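Local coordinates for protein diguanylate cyclase (Pseudomonas aeruginosa, PDB 5M3C) that binds GTP and a calcium ion in its GGDEF domain and holds a further calcium ion in its EAL domain, at residues A36-D41 with H101-L106; L59-I64 with D84-L89; G128-P133 with P140-N145; R175-T180 with P218-I223. All blocks are in the same frame, centred on the assembly; numbering follows the deposited sequence.

Interactions 1, 2 and 3 all pack helices against one sheet, that of the GGDEF domain, and are buried. Strand 35-43 of interaction 1 lies between strand 85-90 of interaction 2 and strand 119-132 of interaction 3, joined to each by backbone hydrogen bonds. All three are apolar across the interface. Interactions 1 and 2 also run up to the same calcium ion, through Asp41 and Asp84, whereas interaction 3 adds polar bonds made by its own connecting loop. Interaction 4 stands apart, its centre 26 to 32 Å from the others. Partly buried, it sets helix 168-187 against an aromatic ring in a turn of the EAL domain.

Interaction 1: A36-D41 with H101-L106; sequences AVLFID and HVARKL. With CA (calcium ion), chain G.
Leu38 and Leu106 form the close part of this contact: CD2 of Leu38 lies 3.5 Å from CD1 of Leu106, the two side chains meeting at a slant. The same Leu38 methyl also rests on the helix backbone, 4.0 Å from CA of Ala103, where the small side chain lets the leucine tip reach the main chain. It gets there because CG of Leu38 stands anti to the carbonyl carbon (chi1 -80°), with CD2 extended toward the helix. Ile40 fits less closely, its CD1 being 4.4 Å from Leu106 CD1. Strand 35-43 is an inner strand of the GGDEF-domain sheet, and helix 96-108 packs on one side of it, the short segments running in similar directions at 24° with 10.5 Å between their axes. Ile129 and Ile88 of the flanking strands fill in around the leucines. On the outer side of the helix the packing gives way to solvent: His101 and Arg104 are exposed, and Arg104 makes a salt bridge with Glu100. Val37 and Phe39 face the other side of the sheet, against helix 139-155, and at the end of the segment Asp41 OD1 binds the calcium ion at 2.2 Å.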
# COMPACT_ATOMS: atom_id res chain seq x y z
N ALA B 36 -5.23 -7.39 40.06
CA ALA B 36 -5.36 -6.60 38.84
C ALA B 36 -6.75 -6.02 38.66
O ALA B 36 -7.76 -6.63 39.00
CB ALA B 36 -5.00 -7.45 37.64
N VAL B 37 -6.79 -4.81 38.12
CA VAL B 37 -8.02 -4.17 37.69
C VAL B 37 -7.89 -3.88 36.20
O VAL B 37 -6.93 -3.24 35.77
CB VAL B 37 -8.26 -2.85 38.44
CG1 VAL B 37 -9.50 -2.15 37.88
CG2 VAL B 37 -8.41 -3.10 39.93
N LEU B 38 -8.86 -4.36 35.42
CA LEU B 38 -8.83 -4.18 33.97
C LEU B 38 -9.95 -3.26 33.51
O LEU B 38 -11.11 -3.46 33.87
CB LEU B 38 -8.95 -5.54 33.26
CG LEU B 38 -7.66 -6.36 33.16
CD1 LEU B 38 -7.06 -6.62 34.53
CD2 LEU B 38 -7.90 -7.68 32.44
N PHE B 39 -9.59 -2.26 32.71
CA PHE B 39 -10.55 -1.31 32.16
C PHE B 39 -10.78 -1.59 30.68
O PHE B 39 -9.84 -1.52 29.88
CB PHE B 39 -10.03 0.11 32.33
CG PHE B 39 -11.10 1.15 32.33
CD1 PHE B 39 -11.82 1.44 31.18
CD2 PHE B 39 -11.40 1.86 33.49
CE1 PHE B 39 -12.81 2.40 31.19
CE2 PHE B 39 -12.39 2.82 33.50
CZ PHE B 39 -13.09 3.09 32.35
N ILE B 40 -12.02 -1.91 30.32
CA ILE B 40 -12.35 -2.27 28.94
C ILE B 40 -13.38 -1.32 28.33
O ILE B 40 -14.51 -1.24 28.78
CB ILE B 40 -12.93 -3.69 28.85
CG1 ILE B 40 -11.88 -4.71 29.31
CG2 ILE B 40 -13.38 -3.98 27.43
CD1 ILE B 40 -12.38 -6.14 29.29
N ASP B 41 -12.98 -0.62 27.27
CA ASP B 41 -13.84 0.34 26.60
C ASP B 41 -14.07 -0.09 25.15
O ASP B 41 -13.12 -0.20 24.38
CB ASP B 41 -13.21 1.73 26.65
CG ASP B 41 -14.13 2.83 26.15
OD1 ASP B 41 -14.91 2.57 25.20
OD2 ASP B 41 -14.08 3.95 26.69
N HIS B 101 -1.89 -12.99 31.01
CA HIS B 101 -2.59 -14.15 30.49
C HIS B 101 -4.09 -13.90 30.43
O HIS B 101 -4.72 -14.16 29.41
CB HIS B 101 -2.29 -15.36 31.38
CG HIS B 101 -3.15 -16.55 31.10
ND1 HIS B 101 -3.07 -17.26 29.92
CD2 HIS B 101 -4.10 -17.16 31.84
CE1 HIS B 101 -3.94 -18.26 29.95
NE2 HIS B 101 -4.58 -18.21 31.10
N VAL B 102 -4.66 -13.39 31.51
CA VAL B 102 -6.11 -13.20 31.61
C VAL B 102 -6.58 -12.05 30.72
O VAL B 102 -7.68 -12.08 30.18
CB VAL B 102 -6.55 -12.93 33.06
CG1 VAL B 102 -8.05 -12.72 33.14
CG2 VAL B 102 -6.13 -14.08 33.97
N ALA B 103 -5.74 -11.03 30.57
CA ALA B 103 -6.07 -9.91 29.70
C ALA B 103 -6.37 -10.37 28.27
O ALA B 103 -7.36 -9.93 27.68
CB ALA B 103 -4.93 -8.90 29.70
N ARG B 104 -5.53 -11.25 27.74
CA ARG B 104 -5.65 -11.70 26.35
C ARG B 104 -6.90 -12.54 26.14
O ARG B 104 -7.61 -12.37 25.16
CB ARG B 104 -4.41 -12.48 25.92
CG ARG B 104 -3.09 -11.88 26.39
CD ARG B 104 -1.98 -12.07 25.36
NE ARG B 104 -2.05 -11.06 24.31
CZ ARG B 104 -1.44 -9.88 24.36
NH1 ARG B 104 -0.69 -9.54 25.40
NH2 ARG B 104 -1.57 -9.03 23.35
N LYS B 105 -7.15 -13.46 27.07
CA LYS B 105 -8.41 -14.19 27.08
C LYS B 105 -9.55 -13.25 26.73
O LYS B 105 -10.34 -13.52 25.83
CB LYS B 105 -8.67 -14.79 28.47
CG LYS B 105 -8.43 -16.29 28.59
CD LYS B 105 -9.71 -17.07 28.31
N LEU B 106 -9.61 -12.13 27.45
CA LEU B 106 -10.69 -11.16 27.29
C LEU B 106 -10.66 -10.49 25.93
O LEU B 106 -11.70 -10.16 25.37
CB LEU B 106 -10.63 -10.12 28.41
CG LEU B 106 -10.86 -10.66 29.83
CD1 LEU B 106 -10.33 -9.69 30.87
CD2 LEU B 106 -12.33 -10.96 30.07
CA CA G . -15.80 3.44 23.33

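Interaction 2: L59-I64 with D84-L89; sequences LLLKAI and DEFIIL. With CA (calcium ion), chain G; GTP (guanosine-5'-triphosphate), chain I.
Asp84 meets Leu61 through its backbone, CD2 of the leucine lying 4.5 Å from CA of the aspartate, while the carboxylate leads away from the helix. With CG placed between the backbone N and the carbonyl carbon (chi1 71°), that carboxylate is directed to the calcium ion, which OD2 binds at 2.3 Å. Asp41 OD1, Leu42 O and three GTP phosphate oxygens, O3G, O2B and O2A, complete the group around the metal. Leu61 thus stands between two partners: one methyl touches the strand, and the other, CD1, lies over the face of the guanine base, 3.3 Å from GTP N1. The next residue, Glu85, starts its side chain away from the helix. Residues 82-86 spell the GGDEF signature that names the domain, set in the hairpin between strands 77-82 and 85-90, so the metal-binding aspartate and the packing phenylalanine belong to the same motif. Phe86 turns back to the helix. Leu61 CD2 approaches its ring at the edge, close to the ring plane, 4.3 Å from CZ, and Ile64 CG2 comes in obliquely, 4.4 Å from CE1. These two residues, one helical turn apart, hold the outer end of the ring, and Leu11 packs on Phe86 as well. Beyond Phe86 the strand diverges from the helix: Ile87 faces the other side of the sheet, and Ile88 packs on Val78 and Ile40, while Leu89 remains paired through its backbone with Thr77.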
# COMPACT_ATOMS: atom_id res chain seq x y z
N LEU B 59 -28.62 -5.15 22.65
CA LEU B 59 -28.44 -6.59 22.52
C LEU B 59 -26.95 -6.92 22.40
O LEU B 59 -26.47 -7.89 22.99
CB LEU B 59 -29.20 -7.11 21.30
N LEU B 60 -26.23 -6.10 21.65
CA LEU B 60 -24.78 -6.27 21.51
C LEU B 60 -24.07 -6.11 22.85
O LEU B 60 -23.19 -6.91 23.19
CB LEU B 60 -24.21 -5.29 20.50
CG LEU B 60 -24.45 -5.64 19.03
CD1 LEU B 60 -23.82 -4.59 18.12
CD2 LEU B 60 -23.91 -7.02 18.70
N LEU B 61 -24.43 -5.09 23.62
CA LEU B 61 -23.83 -4.87 24.93
C LEU B 61 -24.14 -6.05 25.85
O LEU B 61 -23.25 -6.59 26.50
CB LEU B 61 -24.35 -3.58 25.56
CG LEU B 61 -23.88 -2.28 24.92
CD1 LEU B 61 -24.63 -1.09 25.50
CD2 LEU B 61 -22.38 -2.11 25.11
N LYS B 62 -25.41 -6.44 25.89
CA LYS B 62 -25.84 -7.59 26.68
C LYS B 62 -25.03 -8.82 26.29
O LYS B 62 -24.56 -9.56 27.16
CB LYS B 62 -27.33 -7.86 26.46
CG LYS B 62 -27.92 -8.89 27.42
N ALA B 63 -24.85 -9.02 24.99
CA ALA B 63 -24.11 -10.16 24.47
C ALA B 63 -22.64 -10.10 24.87
O ALA B 63 -22.05 -11.12 25.26
CB ALA B 63 -24.24 -10.23 22.96
N ILE B 64 -22.05 -8.92 24.76
CA ILE B 64 -20.65 -8.74 25.13
C ILE B 64 -20.47 -9.02 26.62
O ILE B 64 -19.55 -9.73 27.02
CB ILE B 64 -20.17 -7.31 24.84
CG1 ILE B 64 -20.21 -7.01 23.34
CG2 ILE B 64 -18.75 -7.12 25.35
CD1 ILE B 64 -20.07 -5.54 23.02
N ASP B 84 -20.36 2.28 27.46
CA ASP B 84 -19.76 1.13 26.80
C ASP B 84 -18.47 0.73 27.50
O ASP B 84 -17.58 0.14 26.90
CB ASP B 84 -19.46 1.45 25.33
CG ASP B 84 -18.31 2.42 25.16
OD1 ASP B 84 -18.13 3.29 26.05
OD2 ASP B 84 -17.59 2.33 24.15
N GLU B 85 -18.38 1.06 28.79
CA GLU B 85 -17.18 0.76 29.56
C GLU B 85 -17.45 -0.32 30.60
O GLU B 85 -18.40 -0.22 31.39
CB GLU B 85 -16.65 2.02 30.25
CG GLU B 85 -15.99 3.01 29.30
CD GLU B 85 -15.56 4.28 30.01
OE1 GLU B 85 -16.27 4.71 30.94
OE2 GLU B 85 -14.51 4.85 29.62
N PHE B 86 -16.62 -1.36 30.59
CA PHE B 86 -16.68 -2.43 31.58
C PHE B 86 -15.40 -2.42 32.39
O PHE B 86 -14.34 -2.04 31.90
CB PHE B 86 -16.84 -3.78 30.89
CG PHE B 86 -18.05 -3.87 30.00
CD1 PHE B 86 -17.99 -3.42 28.69
CD2 PHE B 86 -19.24 -4.39 30.48
CE1 PHE B 86 -19.10 -3.50 27.87
CE2 PHE B 86 -20.35 -4.47 29.67
CZ PHE B 86 -20.29 -4.02 28.36
N ILE B 87 -15.51 -2.84 33.65
CA ILE B 87 -14.35 -2.90 34.52
C ILE B 87 -14.30 -4.26 35.20
O ILE B 87 -15.33 -4.85 35.54
CB ILE B 87 -14.38 -1.77 35.57
CG1 ILE B 87 -12.99 -1.59 36.18
CG2 ILE B 87 -15.43 -2.04 36.63
CD1 ILE B 87 -12.74 -0.20 36.72
N ILE B 88 -13.08 -4.77 35.38
CA ILE B 88 -12.88 -6.14 35.84
C ILE B 88 -11.86 -6.20 36.97
O ILE B 88 -10.91 -5.42 37.00
CB ILE B 88 -12.40 -7.03 34.68
CG1 ILE B 88 -13.45 -7.06 33.57
CG2 ILE B 88 -12.10 -8.44 35.16
CD1 ILE B 88 -12.97 -7.69 32.28
N LEU B 89 -12.07 -7.15 37.88
CA LEU B 89 -11.21 -7.31 39.04
C LEU B 89 -10.70 -8.75 39.10
O LEU B 89 -11.46 -9.70 38.95
CB LEU B 89 -11.99 -6.95 40.31
CG LEU B 89 -11.31 -6.95 41.70
CD1 LEU B 89 -11.58 -8.25 42.44
CD2 LEU B 89 -9.81 -6.67 41.62
CA CA G . -15.80 3.44 23.33
PG GTP I . -13.76 5.07 20.96
O1G GTP I . -12.99 6.36 20.78
O2G GTP I . -13.08 3.85 20.39
O3G GTP I . -14.32 4.86 22.35
O3B GTP I . -15.05 5.21 20.00
PB GTP I . -16.54 5.27 20.59
O1B GTP I . -17.48 5.71 19.49
O2B GTP I . -16.82 3.98 21.34
O3A GTP I . -16.39 6.49 21.64
PA GTP I . -17.30 6.62 22.96
O1A GTP I . -17.44 8.09 23.29
O2A GTP I . -16.79 5.66 24.01
O5' GTP I . -18.72 6.09 22.45
C5' GTP I . -19.55 5.38 23.36
C4' GTP I . -20.79 4.95 22.60
O4' GTP I . -21.48 3.95 23.35
C3' GTP I . -21.74 6.12 22.39
O3' GTP I . -22.02 6.31 21.00
C2' GTP I . -23.00 5.74 23.15
O2' GTP I . -24.19 6.10 22.46
C1' GTP I . -22.87 4.23 23.28
N9 GTP I . -23.59 3.75 24.47
C8 GTP I . -23.31 4.04 25.75
N7 GTP I . -24.19 3.42 26.58
C5 GTP I . -25.05 2.73 25.82
C6 GTP I . -26.23 1.86 26.04
O6 GTP I . -26.63 1.63 27.20
N1 GTP I . -26.84 1.33 24.97
C2 GTP I . -26.42 1.57 23.71
N2 GTP I . -27.09 1.01 22.68
N3 GTP I . -25.35 2.36 23.44
C4 GTP I . -24.65 2.95 24.43

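Interaction 3: G128-P133 with P140-N145; sequences GIALFP and PTLVKN
The apolar part of the contact centres on Leu142, whose branched end lies against Phe132. Its CD1 is 3.7 Å from Phe132 CB and 3.8 Å from CD1 of the same ring, the two side chains crossing at about a right angle; the ring itself is met obliquely. Phe132 CG stands between its backbone N and carbonyl carbon (chi1 56°), an arrangement in which both CB and one side of the ring's base meet Leu142 CD1. Leu25 and Ala28 of helix 14-31 also pack on Phe132. Contacts of side chain with backbone form a second group. CD2 of Leu142 reaches Leu131 O at 3.7 Å, and Ala130 CB sits 3.5 Å from Leu142 O, the small methyl allowing the helix to lie near the strand, with 7.7 Å between the short axes. Hydrogen bonds come from the intervening loop: Asp135 accepts Asn145 ND2 with its backbone O and Leu131 N with its side chain OD2, tying helix and strand to one residue. The segments run roughly antiparallel, at 150°, as the chain reverses to enter the helix. Strand 119-132, helix 139-155 and strand 161-163, the last parallel to the first, make up a beta-alpha-beta crossover of the GGDEF domain.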
# COMPACT_ATOMS: atom_id res chain seq x y z
N GLY B 128 -7.08 -1.57 29.29
CA GLY B 128 -6.03 -1.02 30.14
C GLY B 128 -5.90 -1.86 31.39
O GLY B 128 -6.91 -2.32 31.92
N ILE B 129 -4.68 -2.08 31.85
CA ILE B 129 -4.45 -2.90 33.04
C ILE B 129 -3.79 -2.11 34.16
O ILE B 129 -2.80 -1.41 33.94
CB ILE B 129 -3.57 -4.12 32.74
CG1 ILE B 129 -4.08 -4.86 31.50
CG2 ILE B 129 -3.54 -5.06 33.93
CD1 ILE B 129 -3.21 -6.03 31.09
N ALA B 130 -4.33 -2.23 35.37
CA ALA B 130 -3.69 -1.65 36.55
C ALA B 130 -3.50 -2.72 37.61
O ALA B 130 -4.46 -3.37 38.01
CB ALA B 130 -4.54 -0.51 37.10
N LEU B 131 -2.27 -2.91 38.05
CA LEU B 131 -1.95 -3.93 39.05
C LEU B 131 -1.90 -3.32 40.44
O LEU B 131 -1.50 -2.17 40.61
CB LEU B 131 -0.61 -4.58 38.74
CG LEU B 131 -0.56 -5.49 37.50
CD1 LEU B 131 0.88 -5.68 37.05
CD2 LEU B 131 -1.22 -6.83 37.79
N PHE B 132 -2.31 -4.09 41.45
CA PHE B 132 -2.11 -3.67 42.83
C PHE B 132 -1.25 -4.69 43.58
O PHE B 132 -1.36 -5.90 43.34
CB PHE B 132 -3.43 -3.42 43.57
CG PHE B 132 -4.39 -4.58 43.57
CD1 PHE B 132 -5.31 -4.74 42.55
CD2 PHE B 132 -4.39 -5.49 44.61
CE1 PHE B 132 -6.21 -5.79 42.56
CE2 PHE B 132 -5.28 -6.55 44.62
CZ PHE B 132 -6.19 -6.70 43.60
N PRO B 133 -0.39 -4.20 44.47
CA PRO B 133 -0.35 -2.77 44.80
C PRO B 133 0.68 -1.95 44.03
O PRO B 133 0.99 -0.82 44.42
CB PRO B 133 -0.00 -2.77 46.30
CG PRO B 133 0.69 -4.07 46.53
CD PRO B 133 0.06 -5.04 45.59
N PRO B 140 -10.01 4.22 44.04
CA PRO B 140 -10.04 5.34 43.08
C PRO B 140 -8.81 5.42 42.17
O PRO B 140 -8.95 5.60 40.96
CB PRO B 140 -10.11 6.57 43.99
CG PRO B 140 -10.71 6.08 45.26
CD PRO B 140 -10.22 4.67 45.43
N THR B 141 -7.62 5.27 42.75
CA THR B 141 -6.39 5.42 41.97
C THR B 141 -6.16 4.22 41.05
O THR B 141 -5.59 4.37 39.96
CB THR B 141 -5.14 5.61 42.86
OG1 THR B 141 -4.78 4.37 43.46
CG2 THR B 141 -5.39 6.66 43.94
N LEU B 142 -6.60 3.05 41.48
CA LEU B 142 -6.51 1.85 40.66
C LEU B 142 -7.42 1.98 39.45
O LEU B 142 -7.02 1.69 38.32
CB LEU B 142 -6.87 0.60 41.46
CG LEU B 142 -5.76 0.07 42.37
CD1 LEU B 142 -6.24 -1.12 43.18
CD2 LEU B 142 -4.52 -0.30 41.57
N VAL B 143 -8.65 2.44 39.68
CA VAL B 143 -9.58 2.69 38.59
C VAL B 143 -9.03 3.77 37.66
O VAL B 143 -9.00 3.60 36.44
CB VAL B 143 -10.98 3.11 39.10
CG1 VAL B 143 -11.79 3.74 37.99
CG2 VAL B 143 -11.71 1.91 39.69
N LYS B 144 -8.59 4.88 38.26
CA LYS B 144 -8.01 5.99 37.49
C LYS B 144 -6.88 5.48 36.59
O LYS B 144 -6.92 5.65 35.37
CB LYS B 144 -7.46 7.06 38.45
CG LYS B 144 -6.79 8.24 37.76
N ASN B 145 -5.89 4.86 37.21
CA ASN B 145 -4.72 4.39 36.48
C ASN B 145 -5.12 3.33 35.44
O ASN B 145 -4.56 3.31 34.35
CB ASN B 145 -3.67 3.84 37.45
CG ASN B 145 -3.12 4.92 38.36
OD1 ASN B 145 -3.39 6.11 38.18
ND2 ASN B 145 -2.34 4.51 39.36

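Interaction 4: R175-T180 with P218-I223; sequences RMALET and PLFGEI
Leu178 on helix 168-187 and Phe220 in the turn after strand 206-217 are the closest backbone pair, their CA atoms 9.0 Å apart, so that side chains alone bridge the gap. CD2 of Leu178 sits over one face of the Phe220 ring, 4.0 Å from its centroid and only 8° off the ring normal, a CH-pi contact. The opposite face is covered by Leu219, whose CG lies over the ring centre, and the ring is therefore clasped between two leucines; His217 adds an edge-to-face contact. CG of Phe220 is anti to its carbonyl carbon (chi1 -58°), which carries the ring out toward the helix. The same Leu178 methyl meets Ile223 CD1 at 3.9 Å, the two side chains sliding past each other in opposite directions. Ala177 contributes more loosely, its CB 4.4 Å from Phe220 CZ, approaching the ring obliquely. Away from the turn, the guanidinium edge of Arg175 makes an in-plane salt bridge to Glu179 OE2 one helical turn on, and Arg175 NH2 pairs with Asp234, linking the helix to the end of helix 225-234. Phe220 and Gly221 both lie opposite His217 in a classic beta bulge, Gly221 with a positive phi of 77°. The helix packed on this bulged turn leads from the GGDEF sheet into the first strand, 192-200, of the EAL-domain sheet.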
# COMPACT_ATOMS: atom_id res chain seq x y z
N ARG B 175 -4.39 15.02 25.98
CA ARG B 175 -5.07 14.71 24.73
C ARG B 175 -6.50 15.23 24.77
O ARG B 175 -7.00 15.77 23.79
CB ARG B 175 -5.07 13.20 24.48
CG ARG B 175 -5.10 12.81 23.01
CD ARG B 175 -6.16 11.77 22.73
NE ARG B 175 -7.51 12.35 22.82
CZ ARG B 175 -8.19 12.83 21.78
NH1 ARG B 175 -9.40 13.34 21.97
NH2 ARG B 175 -7.67 12.81 20.56
N MET B 176 -7.17 15.06 25.91
CA MET B 176 -8.53 15.55 26.07
C MET B 176 -8.58 17.08 26.02
O MET B 176 -9.44 17.67 25.37
CB MET B 176 -9.13 15.06 27.40
CG MET B 176 -9.48 13.58 27.43
SD MET B 176 -9.85 13.02 29.10
CE MET B 176 -10.11 11.27 28.83
N ALA B 177 -7.65 17.72 26.73
CA ALA B 177 -7.59 19.17 26.76
C ALA B 177 -7.42 19.72 25.34
O ALA B 177 -8.24 20.50 24.86
CB ALA B 177 -6.46 19.63 27.65
N LEU B 178 -6.35 19.28 24.68
CA LEU B 178 -6.06 19.77 23.34
C LEU B 178 -7.25 19.64 22.40
O LEU B 178 -7.45 20.46 21.50
CB LEU B 178 -4.83 19.06 22.76
CG LEU B 178 -3.50 19.48 23.39
CD1 LEU B 178 -2.35 18.71 22.78
CD2 LEU B 178 -3.28 20.98 23.23
N GLU B 179 -8.06 18.60 22.59
CA GLU B 179 -9.25 18.43 21.78
C GLU B 179 -10.18 19.62 22.00
O GLU B 179 -10.60 20.27 21.04
CB GLU B 179 -9.98 17.13 22.11
CG GLU B 179 -11.31 17.00 21.39
CD GLU B 179 -11.99 15.66 21.61
OE1 GLU B 179 -13.08 15.45 21.05
OE2 GLU B 179 -11.43 14.81 22.34
N THR B 180 -10.49 19.91 23.26
CA THR B 180 -11.40 21.00 23.59
C THR B 180 -10.86 22.32 23.05
O THR B 180 -11.59 23.13 22.48
CB THR B 180 -11.62 21.15 25.11
OG1 THR B 180 -10.36 21.06 25.78
CG2 THR B 180 -12.54 20.07 25.63
N PRO B 218 -1.22 29.97 24.55
CA PRO B 218 -0.37 30.48 25.63
C PRO B 218 0.04 29.39 26.62
O PRO B 218 1.20 29.33 27.04
CB PRO B 218 -1.26 31.52 26.32
CG PRO B 218 -2.28 31.90 25.31
CD PRO B 218 -2.50 30.69 24.46
N LEU B 219 -0.92 28.55 27.00
CA LEU B 219 -0.67 27.49 27.96
C LEU B 219 0.24 26.41 27.39
O LEU B 219 1.02 25.80 28.13
CB LEU B 219 -2.01 26.86 28.40
CG LEU B 219 -1.96 25.83 29.53
CD1 LEU B 219 -1.40 26.44 30.80
CD2 LEU B 219 -3.35 25.27 29.79
N PHE B 220 0.16 26.18 26.09
CA PHE B 220 0.90 25.08 25.46
C PHE B 220 1.98 25.56 24.50
O PHE B 220 2.80 24.76 24.04
CB PHE B 220 -0.07 24.16 24.72
CG PHE B 220 -1.14 23.58 25.59
CD1 PHE B 220 -0.86 22.51 26.43
CD2 PHE B 220 -2.42 24.09 25.57
CE1 PHE B 220 -1.84 21.97 27.23
CE2 PHE B 220 -3.41 23.55 26.37
CZ PHE B 220 -3.12 22.49 27.21
N GLY B 221 1.97 26.85 24.20
CA GLY B 221 2.90 27.42 23.22
C GLY B 221 2.47 27.12 21.80
O GLY B 221 1.29 26.86 21.53
N GLU B 222 3.44 27.16 20.88
CA GLU B 222 3.18 26.82 19.48
C GLU B 222 2.96 25.32 19.34
O GLU B 222 3.88 24.53 19.50
CB GLU B 222 4.35 27.27 18.59
CG GLU B 222 4.19 28.66 17.99
CD GLU B 222 3.29 28.68 16.76
OE1 GLU B 222 3.10 27.61 16.14
OE2 GLU B 222 2.77 29.76 16.42
N ILE B 223 1.73 24.94 19.05
CA ILE B 223 1.40 23.55 18.81
C ILE B 223 1.64 23.23 17.35
O ILE B 223 1.01 23.81 16.46
CB ILE B 223 -0.06 23.25 19.19
CG1 ILE B 223 -0.34 23.73 20.62
CG2 ILE B 223 -0.35 21.76 19.08
CD1 ILE B 223 -1.81 23.83 20.97